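Long-range contacts in sugar ABC transporter, sugar-binding protein (Streptococcus pneumoniae, PDB 2HEU), which probably captures sugars outside the cell and delivers them to an ABC transporter, being the extracellular sugar-binding component of such an import system: residues V74-Q80 / A291-S297; T125-Y129 / H358-L362; A128-Y132 / L346-T350; A174-N178 / P255-W259. The contacts are given in a common frame with arbitrary orientation. Residues are numbered along the deposited sequence.

Interaction 1: residues V74-Q80 / A291-S297; sequences VVNIYPQ and AGDLAWS
Strand 74-76 and strand 295-297 run antiparallel, their N-to-C directions 146° apart and their axes 4.6 Å apart at closest approach. Val75 and Ser297 form the hydrogen-bonded pair (CA-CA 5.2 Å): Val75 N donates to Ser297 O at 2.8 Å, and Ser297 N returns a bond to Val75 O at 2.9 Å. Asn76 and Trp296 follow as the non-hydrogen-bonded pair (CA-CA 4.5 Å). One residue past the first strand, Ile77 N reaches Ala295 O at 3.1 Å with a more bent N-H...O angle of 146°. Val74 and Asn76 spend their backbone groups on strand 19-24, while Gly292 N bonds Tyr113 OH and Leu294 N bonds Thr125 OG1. Val74 (chi1 t) and Trp296 (chi1 m) pack together, Val74 CG1 to Trp296 CE3 at 4.0 Å, against helix 305-315. Beyond the strands, Pro79 CD meets Ala295 CB at 3.6 Å, and a water accepts from Gln80 NE2 (3.0 Å) and donates to Gly292 O (2.8 Å). Gln80 OE1, 3.3 Å from Ala291 CB, finds no polar partner in the model. Asp293 OD2 is satisfied by a salt bridge to Lys27, and Ser297 OG by Tyr120 O. Such an antiparallel strand within a mixed sheet is known from periplasmic-binding-protein lobes. Backbone bonds thus fix the register within the buried sheet, and a water bridge and the Pro79-Ala295 packing continue the contact beyond the paired residues.

Interaction 2: residues T125-Y129 / H358-L362; sequences TANAY and HLVWL
This is a buried polar contact between two chain passages that meet near the middle of the molecule: residues 125-129, linking strand 122-123 to strand 129-134, and residues 358-362, which begin on strand 358-360. Their touching parts run almost perpendicular, 88° apart end to end, and the nearest CA atoms, those of Ala128 and His358, are 7.5 Å apart, so side chains span the gap. Both passages are extended through most of their length. His358 (chi1 t) donates a hydrogen bond from NE2 to Asn127 O (2.9 Å, 150°), and its CE1 lies 4.0 Å from Ala126 CB; His358 ND1 accepts one from Phe354 N. Trp361 (chi1 m, chi2 113°) donates from NE1 to Asn127 OD1 (3.1 Å, 146°), a hydrogen bond to an oxygen that also accepts from Ala291 N. Farther along the indole, Trp361 CH2 lies 4.2 Å from Tyr129 CD1. Residues 125-129 pass from the five-stranded sheet to the three-stranded one, consistent with the hinge region between the lobes of a two-lobed solute-binding protein.

Interaction 3: residues A128-Y132 / L346-T350; sequences AYGIY and LAGMT
Met349 is the chief side chain here, laid from the short, weakly bonded helix 347-350 onto the start of strand 129-134. The nearest backbone positions are Gly130 and Met349, with CA atoms 5.6 Å apart, followed by Ala128 and Thr350 at 6.7 Å. With chi1 and chi2 both t, the methionine extends straight from its helix; chi3 m then turns the terminal methyl along the strand. Met349 CG consequently lies 3.9 Å from Ala128 CB, Met349 SD 3.5 Å from Tyr129 N, and Met349 CE 3.5 Å from Gly130 N and 3.8 Å from Tyr132 CE2. Gly130 suits this closeness, since an ideal CB there would be only 3.4 Å from Met349 CG. Tyr132 (chi1 m, chi2 -91°) turns its ring obliquely to both partners, and Leu346 (m, t) brings CD2 to 3.5 Å from Tyr132 OH and 4.1 Å from Tyr132 CE1. Within 346-350, Thr350 with chi1 p bonds OG1 to Leu346 O at 2.7 Å, joining the Thr350 N to Leu346 O bond of 3.0 Å. Between these segments the contact is therefore apolar: Thr350 is satisfied inside its own turn and Tyr132 OH by Gly257 O, while Met349 N bonds Thr275 OG1 of strand 273-276, a polar tie to the same sheet.

Interaction 4: residues A174-N178 / P255-W259; sequences AWTLN and PNGSW
Residues 174-177 form a 3-10 turn, with Leu177 N bonded to Ala174 O at 3.0 Å, and Leu177 occupies the N-cap position of helix 178-189. Residues 255-257 end the extended strand 253-257, after which the backbone turns at Ser258 and Trp259. The segments come nearest at Thr176 and Asn256, CA atoms 5.9 Å apart, then at Leu177 and Pro255, 7.0 Å. Leu177 (m, t) sets CD2 against Pro255 CG at 3.5 Å, and the methyl of Thr176 packs beside the Asn256 side chain. Trp175 and Trp259, both with chi1 p, meet obliquely: Trp175 CZ3 is 3.7 Å from Trp259 NE1 and 3.9 Å from Trp259 CZ2, with the planes inclined at 49°. Tyr239 of helix 239-247 also touches both indoles. The contact packs a helix-initiating turn onto an outermost strand of the three-stranded sheet; its partly exposed tryptophans resemble the aromatic surfaces common in sugar-binding clefts, although no sugar is bound in this apo structure.

How the interactions relate
Interaction 2 lies between the five-stranded and three-stranded sheets. Its centre is 13 Å from that of interaction 1, and the two touch through Asp293 N to Thr125 O (2.8 Å, a probable hydrogen bond) and Ala291 CB packing on Trp361 CD1 at 3.6 Å. Interactions 2 and 3 share Ala128 and Tyr129. One segment of interaction 4 lies on strand 253-257, beside strand 129-134; probable hydrogen bonds tie Tyr129 OH to Thr176 O and Tyr132 OH to Gly257 O, each 2.7 Å. Interaction 1 belongs to the five-stranded sheet, interactions 3 and 4 to the three-stranded one, consistent with two lobes flanking a probable sugar-binding cleft; nearest atoms of interactions 1 and 3 are about 5 Å apart.

Interaction 1: residues V74-Q80 / A291-S297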
loop_
_atom_site.group_PDB
_atom_site.type_symbol
_atom_site.label_atom_id
_atom_site.label_comp_id
_atom_site.label_asym_id
_atom_site.label_seq_id
_atom_site.Cartn_x
_atom_site.Cartn_y
_atom_site.Cartn_z
ATOM N N VAL A 74 -10.909 7.335 18.390
ATOM C CA VAL A 74 -10.133 6.351 17.651
ATOM C C VAL A 74 -10.154 6.798 16.215
ATOM O O VAL A 74 -11.206 7.083 15.667
ATOM C CB VAL A 74 -10.707 4.939 17.794
ATOM C CG1 VAL A 74 -9.807 3.930 17.042
ATOM C CG2 VAL A 74 -10.769 4.506 19.293
ATOM N N VAL A 75 -8.957 6.884 15.601
ATOM C CA VAL A 75 -8.811 7.422 14.255
ATOM C C VAL A 75 -8.169 6.424 13.346
ATOM O O VAL A 75 -7.083 5.930 13.617
ATOM C CB VAL A 75 -7.907 8.698 14.307
ATOM C CG1 VAL A 75 -7.762 9.311 12.924
ATOM C CG2 VAL A 75 -8.518 9.736 15.274
ATOM N N ASN A 76 -8.827 6.173 12.215
ATOM C CA ASN A 76 -8.151 5.445 11.096
ATOM C C ASN A 76 -7.280 6.526 10.406
ATOM O O ASN A 76 -7.825 7.432 9.782
ATOM C CB ASN A 76 -9.194 4.854 10.188
ATOM C CG ASN A 76 -8.679 4.124 8.973
ATOM O OD1 ASN A 76 -7.439 3.732 8.900
ATOM N ND2 ASN A 76 -9.510 3.914 8.079
ATOM N N ILE A 77 -5.976 6.391 10.517
ATOM C CA ILE A 77 -5.009 7.314 9.910
ATOM C C ILE A 77 -3.933 6.454 9.309
ATOM O O ILE A 77 -3.488 5.473 9.926
ATOM C CB ILE A 77 -4.493 8.330 10.969
ATOM C CG1 ILE A 77 -3.529 9.303 10.282
ATOM C CG2 ILE A 77 -3.879 7.670 12.172
ATOM C CD1 ILE A 77 -3.085 10.470 11.246
ATOM N N TYR A 78 -3.494 6.796 8.110
ATOM C CA TYR A 78 -2.527 5.969 7.417
ATOM C C TYR A 78 -1.157 6.290 7.992
ATOM O O TYR A 78 -0.710 7.442 8.041
ATOM C CB TYR A 78 -2.620 6.246 5.908
ATOM C CG TYR A 78 -3.959 5.983 5.358
ATOM C CD1 TYR A 78 -4.522 4.699 5.432
ATOM C CD2 TYR A 78 -4.747 6.953 4.802
ATOM C CE1 TYR A 78 -5.776 4.425 4.999
ATOM C CE2 TYR A 78 -6.027 6.700 4.280
ATOM C CZ TYR A 78 -6.577 5.448 4.422
ATOM O OH TYR A 78 -7.798 5.172 3.952
ATOM N N PRO A 79 -0.449 5.261 8.487
ATOM C CA PRO A 79 0.690 5.525 9.362
ATOM C C PRO A 79 1.915 6.023 8.642
ATOM O O PRO A 79 2.829 6.557 9.326
ATOM C CB PRO A 79 0.891 4.218 10.119
ATOM C CG PRO A 79 0.384 3.177 9.172
ATOM C CD PRO A 79 -0.849 3.820 8.481
ATOM N N GLN A 80 1.995 5.882 7.326
ATOM C CA GLN A 80 3.083 6.492 6.539
ATOM C C GLN A 80 2.907 7.949 6.368
ATOM O O GLN A 80 3.835 8.614 5.863
ATOM C CB GLN A 80 3.229 5.825 5.186
ATOM C CG GLN A 80 2.217 6.238 4.183
ATOM C CD GLN A 80 1.001 5.351 4.224
ATOM O OE1 GLN A 80 0.574 4.758 5.305
ATOM N NE2 GLN A 80 0.479 5.010 3.078
ATOM N N ALA A 291 1.726 -0.057 2.713
ATOM C CA ALA A 291 1.691 0.501 4.073
ATOM C C ALA A 291 0.360 0.195 4.693
ATOM O O ALA A 291 -0.577 -0.220 4.069
ATOM C CB ALA A 291 1.965 2.004 4.073
ATOM N N GLY A 292 0.248 0.514 5.969
ATOM C CA GLY A 292 -0.985 0.294 6.741
ATOM C C GLY A 292 -2.184 0.927 6.073
ATOM O O GLY A 292 -2.123 2.062 5.592
ATOM N N ASP A 293 -3.291 0.184 6.147
ATOM C CA ASP A 293 -4.520 0.542 5.516
ATOM C C ASP A 293 -5.613 0.676 6.632
ATOM O O ASP A 293 -5.937 1.806 7.026
ATOM C CB ASP A 293 -4.881 -0.522 4.442
ATOM C CG ASP A 293 -6.171 -0.233 3.716
ATOM O OD1 ASP A 293 -6.478 0.980 3.597
ATOM O OD2 ASP A 293 -6.915 -1.132 3.244
ATOM N N LEU A 294 -6.132 -0.445 7.107
ATOM C CA LEU A 294 -6.870 -0.388 8.396
ATOM C C LEU A 294 -5.863 -0.239 9.483
ATOM O O LEU A 294 -5.083 -1.176 9.757
ATOM C CB LEU A 294 -7.733 -1.638 8.557
ATOM C CG LEU A 294 -8.751 -1.480 9.750
ATOM C CD1 LEU A 294 -9.936 -0.579 9.353
ATOM C CD2 LEU A 294 -9.219 -2.834 10.246
ATOM N N ALA A 295 -5.771 0.959 10.043
ATOM C CA ALA A 295 -4.620 1.354 10.871
ATOM C C ALA A 295 -5.159 2.429 11.784
ATOM O O ALA A 295 -5.653 3.436 11.329
ATOM C CB ALA A 295 -3.466 1.843 10.028
ATOM N N TRP A 296 -5.084 2.166 13.107
ATOM C CA TRP A 296 -5.763 3.018 14.098
ATOM C C TRP A 296 -4.822 3.600 15.104
ATOM O O TRP A 296 -3.897 2.963 15.609
ATOM C CB TRP A 296 -6.842 2.246 14.865
ATOM C CG TRP A 296 -7.977 1.695 14.079
ATOM C CD1 TRP A 296 -8.264 1.927 12.740
ATOM C CD2 TRP A 296 -8.988 0.783 14.499
ATOM N NE1 TRP A 296 -9.371 1.239 12.372
ATOM C CE2 TRP A 296 -9.883 0.549 13.451
ATOM C CE3 TRP A 296 -9.247 0.200 15.760
ATOM C CZ2 TRP A 296 -11.008 -0.284 13.566
ATOM C CZ3 TRP A 296 -10.363 -0.600 15.866
ATOM C CH2 TRP A 296 -11.217 -0.837 14.789
ATOM N N SER A 297 -5.144 4.851 15.457
ATOM C CA SER A 297 -4.504 5.608 16.544
ATOM C C SER A 297 -5.584 6.087 17.545
ATOM O O SER A 297 -6.774 6.126 17.173
ATOM C CB SER A 297 -3.742 6.792 15.976
ATOM O OG SER A 297 -2.677 6.380 15.128
HETATM O O HOH W 1 -1.895 3.240 3.103
#

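Interaction 2: residues T125-Y129 / H358-L362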
loop_
_atom_site.group_PDB
_atom_site.type_symbol
_atom_site.label_atom_id
_atom_site.label_comp_id
_atom_site.label_asym_id
_atom_site.label_seq_id
_atom_site.Cartn_x
_atom_site.Cartn_y
_atom_site.Cartn_z
ATOM N N THR A 125 -4.082 -3.990 8.805
ATOM C CA THR A 125 -3.884 -4.481 7.481
ATOM C C THR A 125 -2.989 -3.536 6.729
ATOM O O THR A 125 -2.742 -2.390 7.146
ATOM C CB THR A 125 -5.164 -4.615 6.702
ATOM O OG1 THR A 125 -5.717 -3.318 6.459
ATOM C CG2 THR A 125 -6.200 -5.547 7.403
ATOM N N ALA A 126 -2.442 -4.010 5.602
ATOM C CA ALA A 126 -1.630 -3.171 4.733
ATOM C C ALA A 126 -1.912 -3.503 3.321
ATOM O O ALA A 126 -2.387 -4.587 3.010
ATOM C CB ALA A 126 -0.129 -3.404 4.996
ATOM N N ASN A 127 -1.612 -2.571 2.419
ATOM C CA ASN A 127 -1.560 -2.871 1.033
ATOM C C ASN A 127 -0.181 -3.395 0.597
ATOM O O ASN A 127 0.754 -3.394 1.365
ATOM C CB ASN A 127 -2.097 -1.697 0.185
ATOM C CG ASN A 127 -1.422 -0.407 0.469
ATOM O OD1 ASN A 127 -0.207 -0.311 0.624
ATOM N ND2 ASN A 127 -2.195 0.617 0.581
ATOM N N ALA A 128 -0.138 -3.859 -0.648
ATOM C CA ALA A 128 1.058 -4.377 -1.287
ATOM C C ALA A 128 0.987 -4.018 -2.756
ATOM O O ALA A 128 -0.047 -3.506 -3.235
ATOM C CB ALA A 128 1.223 -5.847 -1.038
ATOM N N TYR A 129 2.041 -4.320 -3.488
ATOM C CA TYR A 129 2.110 -3.995 -4.911
ATOM C C TYR A 129 2.856 -5.042 -5.658
ATOM O O TYR A 129 3.856 -5.609 -5.183
ATOM C CB TYR A 129 2.821 -2.632 -5.066
ATOM C CG TYR A 129 2.787 -2.077 -6.476
ATOM C CD1 TYR A 129 1.855 -1.116 -6.829
ATOM C CD2 TYR A 129 3.660 -2.513 -7.445
ATOM C CE1 TYR A 129 1.786 -0.592 -8.160
ATOM C CE2 TYR A 129 3.652 -2.029 -8.726
ATOM C CZ TYR A 129 2.715 -1.046 -9.100
ATOM O OH TYR A 129 2.759 -0.548 -10.355
ATOM N N HIS A 358 8.771 -6.484 2.460
ATOM C CA HIS A 358 7.555 -5.693 2.288
ATOM C C HIS A 358 7.830 -4.281 2.769
ATOM O O HIS A 358 7.533 -3.916 3.905
ATOM C CB HIS A 358 6.405 -6.318 3.032
ATOM C CG HIS A 358 5.053 -5.646 2.881
ATOM N ND1 HIS A 358 4.069 -6.006 3.763
ATOM C CD2 HIS A 358 4.550 -4.733 2.023
ATOM C CE1 HIS A 358 2.996 -5.318 3.362
ATOM N NE2 HIS A 358 3.259 -4.521 2.363
ATOM N N LEU A 359 8.340 -3.473 1.861
ATOM C CA LEU A 359 8.814 -2.149 2.184
ATOM C C LEU A 359 7.676 -1.230 2.497
ATOM O O LEU A 359 6.619 -1.380 1.954
ATOM C CB LEU A 359 9.515 -1.661 0.944
ATOM C CG LEU A 359 10.963 -2.063 0.810
ATOM C CD1 LEU A 359 11.202 -3.549 0.866
ATOM C CD2 LEU A 359 11.540 -1.492 -0.445
ATOM N N VAL A 360 7.901 -0.205 3.346
ATOM C CA VAL A 360 6.934 0.895 3.466
ATOM C C VAL A 360 7.163 1.806 2.245
ATOM O O VAL A 360 8.299 2.101 1.837
ATOM C CB VAL A 360 7.105 1.665 4.750
ATOM C CG1 VAL A 360 6.128 2.810 4.831
ATOM C CG2 VAL A 360 6.908 0.728 5.972
ATOM N N TRP A 361 6.068 2.310 1.673
ATOM C CA TRP A 361 6.073 3.280 0.582
ATOM C C TRP A 361 7.173 4.308 0.859
ATOM O O TRP A 361 7.274 4.899 1.955
ATOM C CB TRP A 361 4.730 4.007 0.513
ATOM C CG TRP A 361 3.618 3.176 -0.021
ATOM C CD1 TRP A 361 2.508 2.729 0.634
ATOM C CD2 TRP A 361 3.435 2.721 -1.367
ATOM N NE1 TRP A 361 1.684 2.008 -0.185
ATOM C CE2 TRP A 361 2.246 1.976 -1.432
ATOM C CE3 TRP A 361 4.175 2.919 -2.539
ATOM C CZ2 TRP A 361 1.822 1.388 -2.654
ATOM C CZ3 TRP A 361 3.736 2.416 -3.715
ATOM C CH2 TRP A 361 2.610 1.621 -3.769
ATOM N N LEU A 362 7.969 4.633 -0.185
ATOM C CA LEU A 362 9.075 5.541 -0.013
ATOM C C LEU A 362 8.660 6.963 0.362
ATOM O O LEU A 362 9.388 7.676 1.004
ATOM C CB LEU A 362 9.963 5.560 -1.257
ATOM C CG LEU A 362 10.596 4.242 -1.633
ATOM C CD1 LEU A 362 11.446 4.439 -2.909
ATOM C CD2 LEU A 362 11.443 3.659 -0.542
#

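Interaction 3: residues A128-Y132 / L346-T350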
loop_
_atom_site.group_PDB
_atom_site.type_symbol
_atom_site.label_atom_id
_atom_site.label_comp_id
_atom_site.label_asym_id
_atom_site.label_seq_id
_atom_site.Cartn_x
_atom_site.Cartn_y
_atom_site.Cartn_z
ATOM N N ALA A 128 -0.138 -3.859 -0.648
ATOM C CA ALA A 128 1.058 -4.377 -1.287
ATOM C C ALA A 128 0.987 -4.018 -2.756
ATOM O O ALA A 128 -0.047 -3.506 -3.235
ATOM C CB ALA A 128 1.223 -5.847 -1.038
ATOM N N TYR A 129 2.041 -4.320 -3.488
ATOM C CA TYR A 129 2.110 -3.995 -4.911
ATOM C C TYR A 129 2.856 -5.042 -5.658
ATOM O O TYR A 129 3.856 -5.609 -5.183
ATOM C CB TYR A 129 2.821 -2.632 -5.066
ATOM C CG TYR A 129 2.787 -2.077 -6.476
ATOM C CD1 TYR A 129 1.855 -1.116 -6.829
ATOM C CD2 TYR A 129 3.660 -2.513 -7.445
ATOM C CE1 TYR A 129 1.786 -0.592 -8.160
ATOM C CE2 TYR A 129 3.652 -2.029 -8.726
ATOM C CZ TYR A 129 2.715 -1.046 -9.100
ATOM O OH TYR A 129 2.759 -0.548 -10.355
ATOM N N GLY A 130 2.434 -5.335 -6.859
ATOM C CA GLY A 130 3.169 -6.279 -7.703
ATOM C C GLY A 130 2.518 -6.387 -9.079
ATOM O O GLY A 130 1.900 -5.445 -9.560
ATOM N N ILE A 131 2.691 -7.579 -9.683
ATOM C CA ILE A 131 2.232 -7.779 -11.033
ATOM C C ILE A 131 1.093 -8.807 -11.003
ATOM O O ILE A 131 1.277 -9.946 -10.576
ATOM C CB ILE A 131 3.314 -8.297 -12.010
ATOM C CG1 ILE A 131 4.604 -7.441 -11.882
ATOM C CG2 ILE A 131 2.813 -8.326 -13.391
ATOM C CD1 ILE A 131 4.449 -5.986 -12.251
ATOM N N TYR A 132 -0.108 -8.374 -11.436
ATOM C CA TYR A 132 -1.216 -9.360 -11.705
ATOM C C TYR A 132 -0.929 -10.057 -12.970
ATOM O O TYR A 132 -0.455 -9.462 -13.954
ATOM C CB TYR A 132 -2.552 -8.581 -11.841
ATOM C CG TYR A 132 -3.019 -7.996 -10.535
ATOM C CD1 TYR A 132 -3.870 -8.744 -9.716
ATOM C CD2 TYR A 132 -2.616 -6.776 -10.087
ATOM C CE1 TYR A 132 -4.327 -8.237 -8.508
ATOM C CE2 TYR A 132 -3.051 -6.278 -8.885
ATOM C CZ TYR A 132 -3.922 -7.030 -8.092
ATOM O OH TYR A 132 -4.395 -6.552 -6.886
ATOM N N LEU A 346 -3.992 -12.837 -4.506
ATOM C CA LEU A 346 -2.966 -12.013 -3.936
ATOM C C LEU A 346 -1.831 -12.847 -3.315
ATOM O O LEU A 346 -0.919 -12.252 -2.708
ATOM C CB LEU A 346 -3.534 -11.068 -2.908
ATOM C CG LEU A 346 -4.524 -9.982 -3.407
ATOM C CD1 LEU A 346 -4.951 -9.110 -2.189
ATOM C CD2 LEU A 346 -3.893 -9.176 -4.578
ATOM N N ALA A 347 -1.841 -14.166 -3.438
ATOM C CA ALA A 347 -0.833 -14.973 -2.746
ATOM C C ALA A 347 0.594 -14.580 -3.108
ATOM O O ALA A 347 1.420 -14.420 -2.231
ATOM C CB ALA A 347 -1.058 -16.420 -3.054
ATOM N N GLY A 348 0.888 -14.412 -4.375
ATOM C CA GLY A 348 2.281 -14.096 -4.770
ATOM C C GLY A 348 2.711 -12.741 -4.277
ATOM O O GLY A 348 3.801 -12.549 -3.745
ATOM N N MET A 349 1.823 -11.751 -4.423
ATOM C CA MET A 349 2.167 -10.404 -4.018
ATOM C C MET A 349 2.409 -10.293 -2.523
ATOM O O MET A 349 3.139 -9.438 -2.098
ATOM C CB MET A 349 0.966 -9.486 -4.383
ATOM C CG MET A 349 1.301 -8.003 -4.284
ATOM S SD MET A 349 -0.073 -6.922 -4.556
ATOM C CE MET A 349 -0.476 -7.174 -6.218
ATOM N N THR A 350 1.695 -11.110 -1.749
ATOM C CA THR A 350 1.691 -10.976 -0.283
ATOM C C THR A 350 2.430 -12.092 0.416
ATOM O O THR A 350 2.395 -12.142 1.639
ATOM C CB THR A 350 0.232 -10.879 0.263
ATOM O OG1 THR A 350 -0.417 -12.176 -0.009
ATOM C CG2 THR A 350 -0.514 -9.735 -0.342
#

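Interaction 4: residues A174-N178 / P255-W259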
loop_
_atom_site.group_PDB
_atom_site.type_symbol
_atom_site.label_atom_id
_atom_site.label_comp_id
_atom_site.label_asym_id
_atom_site.label_seq_id
_atom_site.Cartn_x
_atom_site.Cartn_y
_atom_site.Cartn_z
ATOM N N ALA A 174 -0.845 8.001 -14.071
ATOM C CA ALA A 174 0.572 7.769 -13.707
ATOM C C ALA A 174 0.733 7.106 -12.351
ATOM O O ALA A 174 1.698 6.362 -12.153
ATOM C CB ALA A 174 1.302 9.123 -13.732
ATOM N N TRP A 175 -0.189 7.393 -11.401
ATOM C CA TRP A 175 -0.069 6.794 -10.060
ATOM C C TRP A 175 0.046 5.301 -10.128
ATOM O O TRP A 175 0.603 4.671 -9.211
ATOM C CB TRP A 175 -1.246 7.197 -9.181
ATOM C CG TRP A 175 -2.583 6.708 -9.622
ATOM C CD1 TRP A 175 -3.548 7.381 -10.332
ATOM C CD2 TRP A 175 -3.153 5.430 -9.344
ATOM N NE1 TRP A 175 -4.680 6.594 -10.477
ATOM C CE2 TRP A 175 -4.427 5.392 -9.896
ATOM C CE3 TRP A 175 -2.704 4.284 -8.675
ATOM C CZ2 TRP A 175 -5.318 4.243 -9.783
ATOM C CZ3 TRP A 175 -3.533 3.177 -8.608
ATOM C CH2 TRP A 175 -4.807 3.193 -9.166
ATOM N N THR A 176 -0.518 4.644 -11.135
ATOM C CA THR A 176 -0.493 3.226 -11.220
ATOM C C THR A 176 0.914 2.599 -11.213
ATOM O O THR A 176 1.040 1.432 -10.859
ATOM C CB THR A 176 -1.298 2.671 -12.448
ATOM O OG1 THR A 176 -0.672 3.136 -13.641
ATOM C CG2 THR A 176 -2.780 3.056 -12.403
ATOM N N LEU A 177 1.888 3.374 -11.664
ATOM C CA LEU A 177 3.290 2.918 -11.715
ATOM C C LEU A 177 4.167 3.417 -10.562
ATOM O O LEU A 177 5.360 3.156 -10.561
ATOM C CB LEU A 177 3.925 3.279 -13.071
ATOM C CG LEU A 177 3.304 2.589 -14.265
ATOM C CD1 LEU A 177 4.079 2.964 -15.517
ATOM C CD2 LEU A 177 3.214 1.073 -14.085
ATOM N N ASN A 178 3.548 4.087 -9.582
ATOM C CA ASN A 178 4.368 4.513 -8.412
ATOM C C ASN A 178 5.031 3.292 -7.789
ATOM O O ASN A 178 6.251 3.300 -7.559
ATOM C CB ASN A 178 3.401 5.210 -7.434
ATOM C CG ASN A 178 4.110 5.794 -6.273
ATOM O OD1 ASN A 178 3.431 5.804 -5.136
ATOM N ND2 ASN A 178 5.214 6.370 -6.401
ATOM N N PRO A 255 0.651 -4.091 -13.729
ATOM C CA PRO A 255 1.285 -3.745 -12.445
ATOM C C PRO A 255 0.357 -2.897 -11.645
ATOM O O PRO A 255 -0.113 -1.842 -12.095
ATOM C CB PRO A 255 2.535 -2.941 -12.906
ATOM C CG PRO A 255 2.056 -2.253 -14.185
ATOM C CD PRO A 255 1.161 -3.247 -14.851
ATOM N N ASN A 256 0.080 -3.304 -10.417
ATOM C CA ASN A 256 -0.826 -2.451 -9.591
ATOM C C ASN A 256 -0.776 -2.953 -8.124
ATOM O O ASN A 256 -0.068 -3.924 -7.783
ATOM C CB ASN A 256 -2.249 -2.456 -10.172
ATOM C CG ASN A 256 -2.877 -1.078 -10.107
ATOM O OD1 ASN A 256 -3.169 -0.462 -11.207
ATOM N ND2 ASN A 256 -3.062 -0.544 -8.976
ATOM N N GLY A 257 -1.523 -2.239 -7.303
ATOM C CA GLY A 257 -1.579 -2.592 -5.896
ATOM C C GLY A 257 -2.571 -3.680 -5.627
ATOM O O GLY A 257 -3.423 -4.048 -6.443
ATOM N N SER A 258 -2.515 -4.174 -4.375
ATOM C CA SER A 258 -3.454 -5.186 -3.877
ATOM C C SER A 258 -4.894 -4.750 -3.914
ATOM O O SER A 258 -5.788 -5.586 -3.929
ATOM C CB SER A 258 -3.033 -5.523 -2.410
ATOM O OG SER A 258 -2.890 -4.382 -1.600
ATOM N N TRP A 259 -5.107 -3.427 -3.898
ATOM C CA TRP A 259 -6.442 -2.865 -3.956
ATOM C C TRP A 259 -7.165 -3.277 -5.253
ATOM O O TRP A 259 -8.396 -3.283 -5.321
ATOM C CB TRP A 259 -6.417 -1.339 -3.858
ATOM C CG TRP A 259 -5.477 -0.676 -4.791
ATOM C CD1 TRP A 259 -5.669 -0.406 -6.113
ATOM C CD2 TRP A 259 -4.126 -0.232 -4.507
ATOM N NE1 TRP A 259 -4.540 0.200 -6.658
ATOM C CE2 TRP A 259 -3.591 0.295 -5.695
ATOM C CE3 TRP A 259 -3.322 -0.260 -3.355
ATOM C CZ2 TRP A 259 -2.280 0.814 -5.748
ATOM C CZ3 TRP A 259 -2.023 0.245 -3.407
ATOM C CH2 TRP A 259 -1.549 0.804 -4.584
#